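Local coordinates for 2-nitropropane dioxygenase (Streptomyces ansochromogenes, PDB 3BW2), which probably uses flavin mononucleotide and molecular oxygen to oxidise alkyl nitronates, with propionate 3-nitronate as the presumed physiological substrate, at residues 202-205 and 210-213; 259-264 and 313-318; 296-299 and 304-307. One frame throughout, in Å; residues are numbered along the deposited sequence.

All three contacts belong to one TIM-barrel subunit that carries FMN. Contact 1 stands apart: its centre is about 32 Å from that of contact 2 and about 34 Å from that of contact 3, which lies on the opposite side of the chain's centre. Contacts 2 and 3 are neighbours. Contact 3 is nested in the loop that contact 2 closes, their centres are about 17 Å apart, and Ala318 CB of contact 2 packs 3.7 Å from Arg305 CD of contact 3. None of them lies against the flavin: the side chains of Arg305, Val211 and Ala314 are about 9, 12 and 14 Å from the bound FMN.

Contact 1: residues 202-205 and 210-213; sequences QVRE and PVVA
The guanidinium of Arg204 lies with one face over the methyl CG2 of Val211, NH2 being 3.3 Å and CZ 3.7 Å from that carbon. At its edge, in the plane of the group, sits Pro210 CA, 3.7 Å from NH2. The polar end is held from just outside the segments, where NH2 gives a hydrogen bond to the carbonyl oxygen of Ile209. CG stands anti to the backbone N (chi1 174°), and bends at chi2 and chi3 then carry the guanidinium across to the strand. This is the helix-to-strand turn of a beta-alpha-beta unit in the TIM barrel: strand 168-172, helix 196-206 on the outside, then parallel strand 211-214 beside the first. One residue earlier on the helix, Val203 points toward the strand and brings CG1 to 3.8 Å from Val211 CG2, so this single methyl is shared by the valine and the arginine. Both valines also touch Val169 of the neighbouring strand. With an alanine at Arg204, the carbonyl of Ile209 would probably lose its side-chain donor and one side of Val211 CG2 its flat cover. At the contact with the second subunit, Glu205 makes a salt bridge to its Arg219.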
loop_
_atom_site.group_PDB
_atom_site.type_symbol
_atom_site.label_atom_id
_atom_site.label_comp_id
_atom_site.label_asym_id
_atom_site.label_seq_id
_atom_site.Cartn_x
_atom_site.Cartn_y
_atom_site.Cartn_z
ATOM N N GLN A 202 -12.267 1.850 -1.786
ATOM C CA GLN A 202 -13.138 0.685 -1.660
ATOM C C GLN A 202 -14.095 0.843 -0.476
ATOM O O GLN A 202 -15.291 0.578 -0.592
ATOM C CB GLN A 202 -12.308 -0.589 -1.467
ATOM C CG GLN A 202 -11.475 -1.020 -2.673
ATOM C CD GLN A 202 -10.681 -2.289 -2.395
ATOM O OE1 GLN A 202 -11.250 -3.339 -2.087
ATOM N NE2 GLN A 202 -9.362 -2.197 -2.498
ATOM N N VAL A 203 -13.560 1.269 0.665
ATOM C CA VAL A 203 -14.372 1.454 1.858
ATOM C C VAL A 203 -15.408 2.560 1.648
ATOM O O VAL A 203 -16.563 2.419 2.041
ATOM C CB VAL A 203 -13.493 1.789 3.085
ATOM C CG1 VAL A 203 -14.367 2.256 4.253
ATOM C CG2 VAL A 203 -12.689 0.559 3.488
ATOM N N ARG A 204 -14.994 3.655 1.019
ATOM C CA ARG A 204 -15.908 4.763 0.770
ATOM C C ARG A 204 -17.129 4.325 -0.049
ATOM O O ARG A 204 -18.233 4.836 0.159
ATOM C CB ARG A 204 -15.170 5.918 0.070
ATOM C CG ARG A 204 -16.055 7.091 -0.373
ATOM C CD ARG A 204 -17.239 7.330 0.574
ATOM N NE ARG A 204 -16.870 7.893 1.868
ATOM C CZ ARG A 204 -17.450 7.562 3.022
ATOM N NH1 ARG A 204 -18.422 6.658 3.055
ATOM N NH2 ARG A 204 -17.072 8.155 4.146
ATOM N N GLU A 205 -16.942 3.374 -0.961
ATOM C CA GLU A 205 -18.053 2.899 -1.779
ATOM C C GLU A 205 -18.803 1.731 -1.142
ATOM O O GLU A 205 -19.882 1.352 -1.604
ATOM C CB GLU A 205 -17.562 2.476 -3.168
ATOM C CG GLU A 205 -16.806 3.561 -3.908
ATOM C CD GLU A 205 -16.900 3.424 -5.417
ATOM O OE1 GLU A 205 -17.002 2.282 -5.915
ATOM O OE2 GLU A 205 -16.858 4.467 -6.107
ATOM N N PRO A 210 -18.809 7.949 7.964
ATOM C CA PRO A 210 -17.533 8.663 7.819
ATOM C C PRO A 210 -16.339 7.723 7.905
ATOM O O PRO A 210 -16.369 6.736 8.643
ATOM C CB PRO A 210 -17.558 9.652 8.980
ATOM C CG PRO A 210 -19.016 9.923 9.161
ATOM C CD PRO A 210 -19.612 8.543 9.047
ATOM N N VAL A 211 -15.284 8.039 7.159
ATOM C CA VAL A 211 -14.085 7.213 7.147
ATOM C C VAL A 211 -12.854 7.977 7.614
ATOM O O VAL A 211 -12.600 9.100 7.172
ATOM C CB VAL A 211 -13.790 6.673 5.726
ATOM C CG1 VAL A 211 -12.496 5.857 5.731
ATOM C CG2 VAL A 211 -14.964 5.834 5.233
ATOM N N VAL A 212 -12.095 7.362 8.514
ATOM C CA VAL A 212 -10.863 7.949 9.016
ATOM C C VAL A 212 -9.749 7.123 8.379
ATOM O O VAL A 212 -9.664 5.918 8.598
ATOM C CB VAL A 212 -10.781 7.857 10.555
ATOM C CG1 VAL A 212 -9.441 8.392 11.046
ATOM C CG2 VAL A 212 -11.924 8.663 11.178
ATOM N N ALA A 213 -8.916 7.771 7.572
ATOM C CA ALA A 213 -7.820 7.094 6.884
ATOM C C ALA A 213 -6.580 6.972 7.764
ATOM O O ALA A 213 -6.179 7.934 8.416
ATOM C CB ALA A 213 -7.478 7.848 5.591
#

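Contact 2: residues 259-264 and 313-318; sequences PLFART and DAQGMA
Phe261 meets Ala314 and Gln315 in a loop-to-loop packing contact at the periphery of the TIM barrel. Its first segment, 259-264, links helix 250-255 to strand 264-267, the edge of a small antiparallel sheet; the second, 313-318, follows helix 296-311. The far end of the phenyl ring does the touching. Phe261 CZ lies 3.9 Å from the methyl CB of Ala314 and 3.2 Å from Gln315 NE2, while CE1 is 3.5 Å from the same nitrogen. Ring and amide planes are only 15° apart, and the amide approaches the ring obliquely. Gln315 gets there by folding: after a chi1 of -61° that sets CG beside the backbone N, a bend at chi2 brings the amide up to the CZ end of the ring. Asp313 OD1 accepts from Gln315 N at 3.0 Å, from above the carboxylate plane, which makes an Asx turn, and Gly316 N bonds to Asp313 O at 3.2 Å. Outside the two segments, Asn280 ND2 bonds to the carbonyl oxygens of Ala314 and Met317, and Phe261 also packs on Ala255, Leu278 and Leu319. The backbone N of Arg281 donates to Gln315 OE1, which probably settles which way round the amide sits. With its oxygen committed there, the glutamine brings NE2 nearer than OE1 to the ring carbons, so the ring packs against a polar amide as well as apolar Ala314, Ala255, Leu278 and Leu319, with no hydrogen bond between ring and amide.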
loop_
_atom_site.group_PDB
_atom_site.type_symbol
_atom_site.label_atom_id
_atom_site.label_comp_id
_atom_site.label_asym_id
_atom_site.label_seq_id
_atom_site.Cartn_x
_atom_site.Cartn_y
_atom_site.Cartn_z
ATOM N N PRO A 259 19.413 5.216 9.457
ATOM C CA PRO A 259 19.635 4.516 8.188
ATOM C C PRO A 259 19.801 3.008 8.359
ATOM O O PRO A 259 19.533 2.241 7.435
ATOM C CB PRO A 259 20.902 5.176 7.648
ATOM C CG PRO A 259 20.778 6.577 8.153
ATOM C CD PRO A 259 20.328 6.364 9.585
ATOM N N LEU A 260 20.237 2.591 9.542
ATOM C CA LEU A 260 20.436 1.174 9.832
ATOM C C LEU A 260 19.113 0.430 10.011
ATOM O O LEU A 260 19.084 -0.797 10.099
ATOM C CB LEU A 260 21.295 1.020 11.084
ATOM C CG LEU A 260 22.676 1.667 10.959
ATOM C CD1 LEU A 260 23.444 1.501 12.264
ATOM C CD2 LEU A 260 23.434 1.028 9.804
ATOM N N PHE A 261 18.025 1.189 10.076
ATOM C CA PHE A 261 16.679 0.637 10.216
ATOM C C PHE A 261 15.897 1.246 9.060
ATOM O O PHE A 261 14.845 1.849 9.253
ATOM C CB PHE A 261 16.053 1.073 11.542
ATOM C CG PHE A 261 16.694 0.456 12.752
ATOM C CD1 PHE A 261 16.474 -0.880 13.068
ATOM C CD2 PHE A 261 17.515 1.214 13.578
ATOM C CE1 PHE A 261 17.060 -1.452 14.191
ATOM C CE2 PHE A 261 18.106 0.653 14.702
ATOM C CZ PHE A 261 17.878 -0.684 15.011
ATOM N N ALA A 262 16.429 1.080 7.857
ATOM C CA ALA A 262 15.823 1.645 6.661
ATOM C C ALA A 262 14.495 1.045 6.219
ATOM O O ALA A 262 13.730 1.706 5.519
ATOM C CB ALA A 262 16.820 1.580 5.507
ATOM N N ARG A 263 14.200 -0.185 6.622
ATOM C CA ARG A 263 12.952 -0.792 6.184
ATOM C C ARG A 263 12.068 -1.362 7.286
ATOM O O ARG A 263 12.515 -1.592 8.413
ATOM C CB ARG A 263 13.257 -1.877 5.141
ATOM C CG ARG A 263 12.036 -2.430 4.425
ATOM C CD ARG A 263 12.406 -2.983 3.049
ATOM N NE ARG A 263 13.414 -4.038 3.116
ATOM C CZ ARG A 263 13.922 -4.653 2.051
ATOM N NH1 ARG A 263 13.515 -4.319 0.832
ATOM N NH2 ARG A 263 14.838 -5.601 2.202
ATOM N N THR A 264 10.800 -1.571 6.942
ATOM C CA THR A 264 9.822 -2.130 7.860
ATOM C C THR A 264 9.216 -3.374 7.224
ATOM O O THR A 264 9.321 -3.585 6.011
ATOM C CB THR A 264 8.672 -1.149 8.142
ATOM O OG1 THR A 264 7.865 -1.008 6.965
ATOM C CG2 THR A 264 9.214 0.212 8.536
ATOM N N ASP A 313 18.670 -1.570 23.860
ATOM C CA ASP A 313 18.974 -2.375 22.677
ATOM C C ASP A 313 17.792 -2.453 21.711
ATOM O O ASP A 313 16.897 -3.283 21.868
ATOM C CB ASP A 313 19.403 -3.781 23.110
ATOM C CG ASP A 313 19.594 -4.728 21.937
ATOM O OD1 ASP A 313 19.787 -4.253 20.795
ATOM O OD2 ASP A 313 19.559 -5.954 22.166
ATOM N N ALA A 314 17.810 -1.583 20.705
ATOM C CA ALA A 314 16.743 -1.520 19.713
ATOM C C ALA A 314 16.581 -2.798 18.891
ATOM O O ALA A 314 15.533 -3.016 18.288
ATOM C CB ALA A 314 16.977 -0.325 18.779
ATOM N N GLN A 315 17.606 -3.646 18.865
ATOM C CA GLN A 315 17.537 -4.883 18.088
ATOM C C GLN A 315 16.633 -5.946 18.712
ATOM O O GLN A 315 16.291 -6.934 18.060
ATOM C CB GLN A 315 18.934 -5.476 17.893
ATOM C CG GLN A 315 19.922 -4.591 17.146
ATOM C CD GLN A 315 19.484 -4.267 15.728
ATOM O OE1 GLN A 315 18.793 -5.051 15.080
ATOM N NE2 GLN A 315 19.902 -3.111 15.236
ATOM N N GLY A 316 16.245 -5.747 19.969
ATOM C CA GLY A 316 15.386 -6.715 20.632
ATOM C C GLY A 316 14.039 -6.125 20.995
ATOM O O GLY A 316 13.263 -6.714 21.749
ATOM N N MET A 317 13.751 -4.953 20.444
ATOM C CA MET A 317 12.497 -4.270 20.721
ATOM C C MET A 317 11.510 -4.339 19.562
ATOM O O MET A 317 11.899 -4.555 18.409
ATOM C CB MET A 317 12.776 -2.803 21.053
ATOM C CG MET A 317 13.582 -2.594 22.322
ATOM S SD MET A 317 14.097 -0.885 22.503
ATOM C CE MET A 317 12.519 -0.083 22.683
ATOM N N ALA A 318 10.231 -4.157 19.883
ATOM C CA ALA A 318 9.177 -4.146 18.875
ATOM C C ALA A 318 9.095 -2.707 18.373
ATOM O O ALA A 318 8.326 -1.899 18.887
ATOM C CB ALA A 318 7.843 -4.571 19.494
#

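Contact 3: residues 296-299 and 304-307; sequences DVHH and LRKA
Arg305 and His298 stand seven residues apart on one helix, 296-311, which follows the last strand of the TIM barrel in sequence and carries this contact at the surface of the subunit, and they meet because the arginine reaches back along the helix toward its start. Arg305 has the larger share of surface buried here, and its CB already points toward the earlier turn. The chain runs extended through chi2 and then bends at chi3 (-79°), which lays the guanidinium beside the first turn of the helix. Its NH2 gives a weak hydrogen bond to the backbone oxygen of His298 at 3.0 Å, with an N-H...O angle of 125°, well short of straight. A second weak bond joins the same nitrogen to Thr301 OG1, one turn before Arg305, so two modest grips share one NH2 group.

His298 contributes its ring as well as its carbonyl. CG is anti to the backbone N, placing the imidazole across the end of the arginine, and the ring stacks with Tyr44, which lies outside the helix. The two flat groups stand nearly perpendicular, 82° apart. His298 CD2 lies at the edge of the guanidinium, near its plane. The tightest approach between the two side chains is Arg305 NH2 to His298 CD2, 3.0 Å, with CG of the imidazole at 3.6 Å from that nitrogen.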
loop_
_atom_site.group_PDB
_atom_site.type_symbol
_atom_site.label_atom_id
_atom_site.label_comp_id
_atom_site.label_asym_id
_atom_site.label_seq_id
_atom_site.Cartn_x
_atom_site.Cartn_y
_atom_site.Cartn_z
ATOM N N ASP A 296 -1.020 -14.609 23.047
ATOM C CA ASP A 296 -0.106 -15.605 23.608
ATOM C C ASP A 296 1.360 -15.231 23.396
ATOM O O ASP A 296 2.142 -15.180 24.348
ATOM C CB ASP A 296 -0.373 -16.974 22.980
ATOM C CG ASP A 296 -1.790 -17.470 23.232
ATOM O OD1 ASP A 296 -2.748 -16.785 22.815
ATOM O OD2 ASP A 296 -1.941 -18.547 23.846
ATOM N N VAL A 297 1.733 -14.981 22.144
ATOM C CA VAL A 297 3.110 -14.621 21.827
ATOM C C VAL A 297 3.488 -13.297 22.481
ATOM O O VAL A 297 4.609 -13.133 22.968
ATOM C CB VAL A 297 3.322 -14.543 20.297
ATOM C CG1 VAL A 297 4.729 -14.067 19.984
ATOM C CG2 VAL A 297 3.083 -15.920 19.680
ATOM N N HIS A 298 2.548 -12.358 22.508
ATOM C CA HIS A 298 2.799 -11.067 23.134
ATOM C C HIS A 298 3.205 -11.241 24.599
ATOM O O HIS A 298 4.156 -10.608 25.064
ATOM C CB HIS A 298 1.556 -10.176 23.047
ATOM C CG HIS A 298 1.644 -8.946 23.892
ATOM N ND1 HIS A 298 1.204 -8.907 25.199
ATOM C CD2 HIS A 298 2.172 -7.725 23.638
ATOM C CE1 HIS A 298 1.457 -7.717 25.712
ATOM N NE2 HIS A 298 2.044 -6.981 24.785
ATOM N N HIS A 299 2.485 -12.094 25.325
ATOM C CA HIS A 299 2.801 -12.344 26.732
ATOM C C HIS A 299 4.170 -13.006 26.831
ATOM O O HIS A 299 4.980 -12.690 27.704
ATOM C CB HIS A 299 1.776 -13.287 27.370
ATOM C CG HIS A 299 0.385 -12.739 27.415
ATOM N ND1 HIS A 299 0.093 -11.485 27.906
ATOM C CD2 HIS A 299 -0.800 -13.293 27.066
ATOM C CE1 HIS A 299 -1.212 -11.290 27.856
ATOM N NE2 HIS A 299 -1.777 -12.372 27.351
ATOM N N LEU A 304 11.099 -10.129 27.373
ATOM C CA LEU A 304 12.270 -9.957 26.515
ATOM C C LEU A 304 12.357 -8.509 26.049
ATOM O O LEU A 304 13.421 -7.886 26.103
ATOM C CB LEU A 304 12.181 -10.892 25.302
ATOM C CG LEU A 304 12.162 -12.394 25.607
ATOM C CD1 LEU A 304 11.973 -13.190 24.313
ATOM C CD2 LEU A 304 13.458 -12.793 26.298
ATOM N N ARG A 305 11.227 -7.972 25.603
ATOM C CA ARG A 305 11.184 -6.597 25.132
ATOM C C ARG A 305 11.480 -5.598 26.245
ATOM O O ARG A 305 12.129 -4.583 26.004
ATOM C CB ARG A 305 9.826 -6.303 24.496
ATOM C CG ARG A 305 9.665 -6.919 23.111
ATOM C CD ARG A 305 8.291 -6.629 22.544
ATOM N NE ARG A 305 7.284 -7.519 23.103
ATOM C CZ ARG A 305 5.978 -7.302 23.026
ATOM N NH1 ARG A 305 5.519 -6.215 22.418
ATOM N NH2 ARG A 305 5.132 -8.181 23.546
ATOM N N LYS A 306 11.004 -5.882 27.456
ATOM C CA LYS A 306 11.259 -4.994 28.591
ATOM C C LYS A 306 12.757 -4.958 28.878
ATOM O O LYS A 306 13.330 -3.899 29.117
ATOM C CB LYS A 306 10.539 -5.479 29.854
ATOM C CG LYS A 306 9.024 -5.365 29.845
ATOM C CD LYS A 306 8.487 -5.600 31.259
ATOM C CE LYS A 306 6.969 -5.562 31.316
ATOM N NZ LYS A 306 6.352 -6.747 30.657
ATOM N N ALA A 307 13.382 -6.128 28.868
ATOM C CA ALA A 307 14.812 -6.224 29.131
ATOM C C ALA A 307 15.603 -5.471 28.066
ATOM O O ALA A 307 16.525 -4.718 28.381
ATOM C CB ALA A 307 15.234 -7.683 29.160
#